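Local coordinates for protein Old Yellow Enzyme (Pichia, PDB 6AGZ) that binds flavin mononucleotide and, as an old yellow enzyme, probably catalyses the asymmetric reduction of the carbon-carbon double bond of enone compounds, at residues L194-F197 against T201-K204; G115-P120 against T245-G250; S375-L380 against Q390-A395. All coordinates share one frame; numbering follows the deposited sequence.

Contact 1: L194-F197 against T201-K204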
loop_
_atom_site.group_PDB
_atom_site.type_symbol
_atom_site.label_atom_id
_atom_site.label_comp_id
_atom_site.label_asym_id
_atom_site.label_seq_id
_atom_site.Cartn_x
_atom_site.Cartn_y
_atom_site.Cartn_z
ATOM N N LEU A 194 18.005 10.482 2.488
ATOM C CA LEU A 194 17.294 9.585 1.581
ATOM C C LEU A 194 15.786 9.722 1.745
ATOM O O LEU A 194 15.044 9.754 0.754
ATOM C CB LEU A 194 17.736 8.144 1.815
ATOM C CG LEU A 194 19.247 7.914 1.856
ATOM C CD1 LEU A 194 19.524 6.444 1.735
ATOM C CD2 LEU A 194 19.970 8.676 0.759
ATOM N N ASP A 195 15.315 9.811 2.992
ATOM C CA ASP A 195 13.902 10.082 3.225
ATOM C C ASP A 195 13.494 11.404 2.587
ATOM O O ASP A 195 12.420 11.504 1.983
ATOM C CB ASP A 195 13.611 10.088 4.726
ATOM C CG ASP A 195 12.136 9.920 5.032
ATOM O OD1 ASP A 195 11.453 9.193 4.281
ATOM O OD2 ASP A 195 11.660 10.514 6.023
ATOM N N GLN A 196 14.348 12.428 2.701
ATOM C CA GLN A 196 14.071 13.705 2.050
ATOM C C GLN A 196 13.870 13.529 0.551
ATOM O O GLN A 196 13.001 14.175 -0.047
ATOM C CB GLN A 196 15.202 14.697 2.321
ATOM C CG GLN A 196 15.392 15.047 3.783
ATOM C CD GLN A 196 16.754 15.648 4.062
ATOM O OE1 GLN A 196 17.368 16.259 3.187
ATOM N NE2 GLN A 196 17.240 15.469 5.285
ATOM N N PHE A 197 14.666 12.660 -0.079
ATOM C CA PHE A 197 14.434 12.366 -1.489
ATOM C C PHE A 197 13.126 11.614 -1.696
ATOM O O PHE A 197 12.477 11.778 -2.735
ATOM C CB PHE A 197 15.605 11.574 -2.070
ATOM C CG PHE A 197 16.707 12.438 -2.610
ATOM C CD1 PHE A 197 17.689 12.938 -1.771
ATOM C CD2 PHE A 197 16.754 12.762 -3.956
ATOM C CE1 PHE A 197 18.700 13.741 -2.265
ATOM C CE2 PHE A 197 17.761 13.564 -4.458
ATOM C CZ PHE A 197 18.736 14.056 -3.609
ATOM N N THR A 201 7.141 16.356 0.551
ATOM C CA THR A 201 7.318 17.607 1.279
ATOM C C THR A 201 8.716 18.180 1.087
ATOM O O THR A 201 8.889 19.404 1.089
ATOM C CB THR A 201 7.044 17.393 2.769
ATOM O OG1 THR A 201 7.836 16.299 3.252
ATOM C CG2 THR A 201 5.571 17.093 3.004
ATOM N N ALA A 202 9.719 17.319 0.913
ATOM C CA ALA A 202 11.104 17.759 0.833
ATOM C C ALA A 202 11.664 17.764 -0.583
ATOM O O ALA A 202 12.639 18.480 -0.839
ATOM C CB ALA A 202 11.990 16.874 1.717
ATOM N N ASN A 203 11.079 16.999 -1.503
ATOM C CA ASN A 203 11.628 16.811 -2.843
ATOM C C ASN A 203 10.734 17.518 -3.857
ATOM O O ASN A 203 9.646 17.029 -4.182
ATOM C CB ASN A 203 11.759 15.322 -3.166
ATOM C CG ASN A 203 12.535 15.065 -4.447
ATOM O OD1 ASN A 203 12.740 15.966 -5.258
ATOM N ND2 ASN A 203 12.975 13.824 -4.631
ATOM N N LYS A 204 11.202 18.660 -4.361
ATOM C CA LYS A 204 10.546 19.366 -5.454
ATOM C C LYS A 204 11.324 19.256 -6.759
ATOM O O LYS A 204 11.054 20.016 -7.694
ATOM C CB LYS A 204 10.348 20.842 -5.098
ATOM C CG LYS A 204 9.814 21.093 -3.702
ATOM C CD LYS A 204 8.430 20.502 -3.505
ATOM C CE LYS A 204 7.929 20.761 -2.093
ATOM N NZ LYS A 204 6.657 20.042 -1.807
#

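Contact 2: G115-P120 against T245-G250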
loop_
_atom_site.group_PDB
_atom_site.type_symbol
_atom_site.label_atom_id
_atom_site.label_comp_id
_atom_site.label_asym_id
_atom_site.label_seq_id
_atom_site.Cartn_x
_atom_site.Cartn_y
_atom_site.Cartn_z
ATOM N N GLY A 115 21.672 15.316 5.365
ATOM C CA GLY A 115 20.955 16.203 4.466
ATOM C C GLY A 115 20.627 17.517 5.151
ATOM O O GLY A 115 21.455 18.103 5.857
ATOM N N ARG A 116 19.395 17.990 4.948
ATOM C CA ARG A 116 18.957 19.245 5.550
ATOM C C ARG A 116 18.744 19.146 7.057
ATOM O O ARG A 116 18.321 20.131 7.671
ATOM C CB ARG A 116 17.672 19.734 4.877
ATOM C CG ARG A 116 16.432 18.923 5.218
ATOM C CD ARG A 116 15.213 19.460 4.482
ATOM N NE ARG A 116 13.976 18.818 4.916
ATOM C CZ ARG A 116 12.768 19.153 4.474
ATOM N NH1 ARG A 116 12.631 20.125 3.583
ATOM N NH2 ARG A 116 11.695 18.516 4.923
ATOM N N ALA A 117 19.017 17.994 7.663
ATOM C CA ALA A 117 18.896 17.813 9.102
ATOM C C ALA A 117 20.196 18.089 9.845
ATOM O O ALA A 117 20.217 18.018 11.079
ATOM C CB ALA A 117 18.420 16.391 9.413
ATOM N N ALA A 118 21.271 18.408 9.132
ATOM C CA ALA A 118 22.592 18.500 9.731
ATOM C C ALA A 118 22.779 19.827 10.464
ATOM O O ALA A 118 22.008 20.777 10.308
ATOM C CB ALA A 118 23.673 18.338 8.664
ATOM N N ASP A 119 23.825 19.872 11.276
ATOM C CA ASP A 119 24.295 21.097 11.907
ATOM C C ASP A 119 25.001 21.937 10.852
ATOM O O ASP A 119 26.097 21.561 10.413
ATOM C CB ASP A 119 25.247 20.759 13.062
ATOM C CG ASP A 119 25.657 21.979 13.880
ATOM O OD1 ASP A 119 25.572 23.121 13.379
ATOM O OD2 ASP A 119 26.082 21.789 15.040
ATOM N N PRO A 120 24.428 23.061 10.412
ATOM C CA PRO A 120 25.089 23.841 9.353
ATOM C C PRO A 120 26.356 24.534 9.821
ATOM O O PRO A 120 27.285 24.704 9.021
ATOM C CB PRO A 120 24.010 24.849 8.940
ATOM C CG PRO A 120 23.183 25.026 10.170
ATOM C CD PRO A 120 23.175 23.689 10.866
ATOM N N THR A 245 6.603 11.685 10.770
ATOM C CA THR A 245 6.540 13.085 10.362
ATOM C C THR A 245 7.695 13.889 10.950
ATOM O O THR A 245 7.645 15.123 10.971
ATOM C CB THR A 245 5.200 13.704 10.765
ATOM O OG1 THR A 245 4.976 13.493 12.164
ATOM C CG2 THR A 245 4.062 13.072 9.974
ATOM N N PHE A 246 8.732 13.209 11.429
ATOM C CA PHE A 246 9.879 13.883 12.017
ATOM C C PHE A 246 10.655 14.649 10.952
ATOM O O PHE A 246 10.878 14.152 9.844
ATOM C CB PHE A 246 10.782 12.857 12.707
ATOM C CG PHE A 246 11.921 13.462 13.481
ATOM C CD1 PHE A 246 11.682 14.291 14.564
ATOM C CD2 PHE A 246 13.233 13.173 13.142
ATOM C CE1 PHE A 246 12.732 14.838 15.284
ATOM C CE2 PHE A 246 14.286 13.713 13.859
ATOM C CZ PHE A 246 14.035 14.548 14.930
ATOM N N GLN A 247 11.052 15.877 11.294
ATOM C CA GLN A 247 11.875 16.725 10.431
ATOM C C GLN A 247 11.207 16.977 9.078
ATOM O O GLN A 247 11.829 16.873 8.018
ATOM C CB GLN A 247 13.276 16.134 10.257
ATOM C CG GLN A 247 14.145 16.281 11.496
ATOM C CD GLN A 247 15.498 15.616 11.352
ATOM O OE1 GLN A 247 16.489 16.076 11.919
ATOM N NE2 GLN A 247 15.545 14.521 10.601
ATOM N N GLY A 248 9.921 17.319 9.123
ATOM C CA GLY A 248 9.198 17.753 7.947
ATOM C C GLY A 248 8.734 16.660 7.008
ATOM O O GLY A 248 8.186 16.980 5.945
ATOM N N SER A 249 8.932 15.390 7.352
ATOM C CA SER A 249 8.427 14.312 6.513
ATOM C C SER A 249 6.902 14.324 6.502
ATOM O O SER A 249 6.253 14.728 7.471
ATOM C CB SER A 249 8.948 12.961 6.999
ATOM O OG SER A 249 10.333 12.826 6.728
ATOM N N GLY A 250 6.328 13.869 5.385
ATOM C CA GLY A 250 4.905 14.063 5.168
ATOM C C GLY A 250 4.012 13.064 5.871
ATOM O O GLY A 250 2.888 13.407 6.252
HETATM O O HOH W 1 13.845 16.313 6.526
#

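Contact 3: S375-L380 against Q390-A395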
loop_
_atom_site.group_PDB
_atom_site.type_symbol
_atom_site.label_atom_id
_atom_site.label_comp_id
_atom_site.label_asym_id
_atom_site.label_seq_id
_atom_site.Cartn_x
_atom_site.Cartn_y
_atom_site.Cartn_z
ATOM N N SER A 375 30.036 11.576 27.433
ATOM C CA SER A 375 29.994 11.306 28.863
ATOM C C SER A 375 29.544 9.876 29.117
ATOM O O SER A 375 28.613 9.383 28.471
ATOM C CB SER A 375 29.052 12.280 29.582
ATOM O OG SER A 375 28.904 11.932 30.948
ATOM N N ASN A 376 30.211 9.212 30.063
ATOM C CA ASN A 376 29.792 7.886 30.499
ATOM C C ASN A 376 28.570 7.922 31.404
ATOM O O ASN A 376 27.960 6.871 31.632
ATOM C CB ASN A 376 30.935 7.177 31.230
ATOM C CG ASN A 376 32.093 6.839 30.316
ATOM O OD1 ASN A 376 31.938 6.784 29.097
ATOM N ND2 ASN A 376 33.261 6.605 30.902
ATOM N N ASP A 377 28.210 9.091 31.929
ATOM C CA ASP A 377 27.043 9.202 32.795
ATOM C C ASP A 377 25.776 8.869 32.019
ATOM O O ASP A 377 25.502 9.456 30.968
ATOM C CB ASP A 377 26.958 10.610 33.383
ATOM C CG ASP A 377 25.854 10.744 34.412
ATOM O OD1 ASP A 377 25.446 9.714 34.986
ATOM O OD2 ASP A 377 25.396 11.882 34.648
ATOM N N GLY A 378 25.001 7.921 32.543
ATOM C CA GLY A 378 23.849 7.419 31.823
ATOM C C GLY A 378 24.182 6.617 30.588
ATOM O O GLY A 378 23.281 6.307 29.803
ATOM N N TYR A 379 25.454 6.276 30.391
ATOM C CA TYR A 379 25.915 5.494 29.253
ATOM C C TYR A 379 26.544 4.178 29.683
ATOM O O TYR A 379 26.180 3.119 29.159
ATOM C CB TYR A 379 26.914 6.322 28.427
ATOM C CG TYR A 379 27.315 5.700 27.109
ATOM C CD1 TYR A 379 26.479 5.776 26.001
ATOM C CD2 TYR A 379 28.536 5.055 26.966
ATOM C CE1 TYR A 379 26.844 5.214 24.793
ATOM C CE2 TYR A 379 28.909 4.493 25.759
ATOM C CZ TYR A 379 28.059 4.574 24.677
ATOM O OH TYR A 379 28.425 4.015 23.476
ATOM N N LEU A 380 27.482 4.219 30.630
ATOM C CA LEU A 380 28.096 3.020 31.189
ATOM C C LEU A 380 27.776 2.842 32.667
ATOM O O LEU A 380 28.308 1.921 33.298
ATOM C CB LEU A 380 29.614 3.053 30.990
ATOM C CG LEU A 380 30.137 2.911 29.561
ATOM C CD1 LEU A 380 31.653 3.016 29.539
ATOM C CD2 LEU A 380 29.679 1.595 28.955
ATOM N N GLN A 390 25.090 3.191 38.944
ATOM C CA GLN A 390 26.176 4.028 39.423
ATOM C C GLN A 390 25.775 5.500 39.332
ATOM O O GLN A 390 25.129 5.910 38.362
ATOM C CB GLN A 390 27.445 3.774 38.613
ATOM C CG GLN A 390 27.995 2.361 38.742
ATOM C CD GLN A 390 29.241 2.297 39.608
ATOM O OE1 GLN A 390 30.284 1.802 39.181
ATOM N NE2 GLN A 390 29.135 2.797 40.834
ATOM N N PRO A 391 26.139 6.313 40.316
ATOM C CA PRO A 391 25.685 7.706 40.356
ATOM C C PRO A 391 26.470 8.575 39.378
ATOM O O PRO A 391 27.415 8.132 38.726
ATOM C CB PRO A 391 25.950 8.112 41.807
ATOM C CG PRO A 391 27.124 7.282 42.202
ATOM C CD PRO A 391 26.959 5.964 41.490
ATOM N N SER A 392 26.061 9.844 39.295
ATOM C CA SER A 392 26.663 10.774 38.347
ATOM C C SER A 392 28.083 11.169 38.728
ATOM O O SER A 392 28.823 11.666 37.873
ATOM C CB SER A 392 25.796 12.029 38.222
ATOM O OG SER A 392 24.529 11.724 37.667
ATOM N N ASP A 393 28.479 10.966 39.984
ATOM C CA ASP A 393 29.816 11.317 40.447
ATOM C C ASP A 393 30.710 10.097 40.632
ATOM O O ASP A 393 31.780 10.211 41.239
ATOM C CB ASP A 393 29.731 12.116 41.752
ATOM C CG ASP A 393 29.077 11.335 42.880
ATOM O OD1 ASP A 393 28.518 10.249 42.620
ATOM O OD2 ASP A 393 29.119 11.816 44.032
ATOM N N SER A 394 30.301 8.939 40.120
ATOM C CA SER A 394 31.082 7.722 40.273
ATOM C C SER A 394 32.344 7.792 39.415
ATOM O O SER A 394 32.583 8.753 38.678
ATOM C CB SER A 394 30.240 6.503 39.909
ATOM O OG SER A 394 29.741 6.604 38.587
ATOM N N ALA A 395 33.163 6.742 39.511
ATOM C CA ALA A 395 34.427 6.718 38.782
ATOM C C ALA A 395 34.197 6.659 37.277
ATOM O O ALA A 395 34.776 7.447 36.520
ATOM C CB ALA A 395 35.278 5.537 39.247
#

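Contact 1: L194-F197 against T201-K204
Asn203 turns its side-chain amide back onto the carbonyl of Phe197, near the C-terminal end of helix 193-198. Its CB already lies against the helix, 3.5 Å from Gln196 O and only slightly farther from Phe197 O. Because CG stands anti to the backbone N (chi1 -170°), the amide is carried past the Gln196 carbonyl and on to the next one. At the tip, ND2 donates to Phe197 O at 2.8 Å with an almost linear N-H...O angle of 178°. The oxygen lies in the plane of the Asn203 amide, and the donor arrives on a lone pair in the carbonyl plane of Phe197. ND2 also donates to Tyr209 O, while OD1 accepts from Arg205 N, so the amide is gripped at both of its polar atoms and its rotation is fixed. The Phe197 ring stands steeply to this amide, with CD2 4.0 Å from Asn203 ND2, and packs on Leu219 of helix 218-231.

Beside this bond, Ala202 points its methyl at the helix: Ala202 CB sits 3.4 Å from Gln196 O and 3.9 Å from Gln196 CB. The rest of Gln196 leads away from 201-204, its amide bonding to Gly191 O, Leu114 O and Arg116 N. A leucine in place of Asn203 would probably leave Phe197 O and Tyr209 O without the donor they share and Arg205 N without its acceptor. In this connection beyond the fourth strand of the TIM barrel, an uncharged, buried amide thus satisfies two backbone oxygens through one nitrogen, so that the polar groups near the helix end are met without bringing a charge into the interior.

Contact 2: G115-P120 against T245-G250
Arg116 and Gln247 are joined through a water molecule, the one clear polar link between the loops 115-120 and 245-250. Water 1 accepts from Arg116 NE at 3.0 Å and donates to Gln247 O at 2.6 Å. The arginine chain runs extended from CG to NE, and the water lies at the edge of the guanidinium, in its plane.

Arg116 NH2 stops 3.5 Å from Gln247 O and 4.0 Å from Gly248 O, both near the guanidinium plane. Gly248 has a positive phi of 79°, and a CB on it would run into NH2, so the lack of a side chain lets the arginine end fit here.

Van der Waals packing is supplied by Ala117, whose methyl points at the glutamine amide: Ala117 CB touches Gln247 OE1 at 3.2 Å, and the rest of the amide is close behind. Both Ala117 and Gln247 also pack on Tyr192, and Gln247 NE2 makes a weak hydrogen bond to His190 O.

The contact bridges the loops after strands 106-112 and 236-240 of the TIM barrel, at the end where the flavin is bound; the side chain of Gln247 is about 10 Å from the bound FMN. Arg116 NH1 bonds weakly to Leu136 O, so the partners named for the guanidinium are neutral and would probably ease its positive charge by their dipoles.

Contact 3: S375-L380 against Q390-A395
The backbones of 375-380 and 390-395 approach most closely at Asp377 and Ser392, whose CA atoms are 5.8 Å apart, and each segment is folded on itself. In the first, Asn376 O accepts from both Tyr379 N and Leu380 N, and Gly378 takes a positive phi of 69° within the bend. The second makes a type I beta turn from Pro391 to Ser394, closed by a weak backbone bond from Ser394 N to Pro391 O.

Side chains add to the backbone bonds in each segment. Ser375 OG accepts from Asp377 N at 3.1 Å, forming an ST turn, and Ser394 OG donates to Pro391 O at 2.8 Å. Ser394 is also the N-cap of helix 395-398, where its OG meets Ala397 N in a weak bond. Both segments belong to the long chain between helix 352-358 and this short helix, well beyond the last strand of the TIM barrel, and 375-380 packs back on helix 47-57 through Tyr379 and Leu380.

Between the segments, a single hydrogen bond joins the side chains: Ser392 OG donates to Asp377 OD2 at 3.1 Å. The hydroxyl approaches the syn side of OD2 but from 29° out of the carboxylate plane, and Asp377 OD1 lies farther from Ser392 OG, at 3.5 Å. A chi1 of -174° swings the carboxylate of Asp377 away from its own amide nitrogen and out to the serine. The stronger partner of that carboxylate is Arg369, whose NH2 forms a salt bridge with OD1.

How the contacts relate
Contacts 1 and 2 are neighbours, their centres 9 Å apart, in the connections that follow barrel strands 106-112, 183-187 and 236-240. They also touch: Asp195 OD2 lies 2.8 Å from Ser249 OG and Thr201 OG1 2.8 Å from Gly248 O, both probably hydrogen bonds, while Ala202 packs on Arg116. The touching residues of contact 1 are all buried and rely on a direct amide-to-carbonyl bond; contact 2, partly buried, admits a water between its loops. Contact 3 lies about 17 Å from contact 2 between nearest atoms, and on the opposite side of the chain's centre from contact 1. There, toward the surface, a buried carboxylate meets an exposed serine, joining C-terminal turns rather than barrel loops.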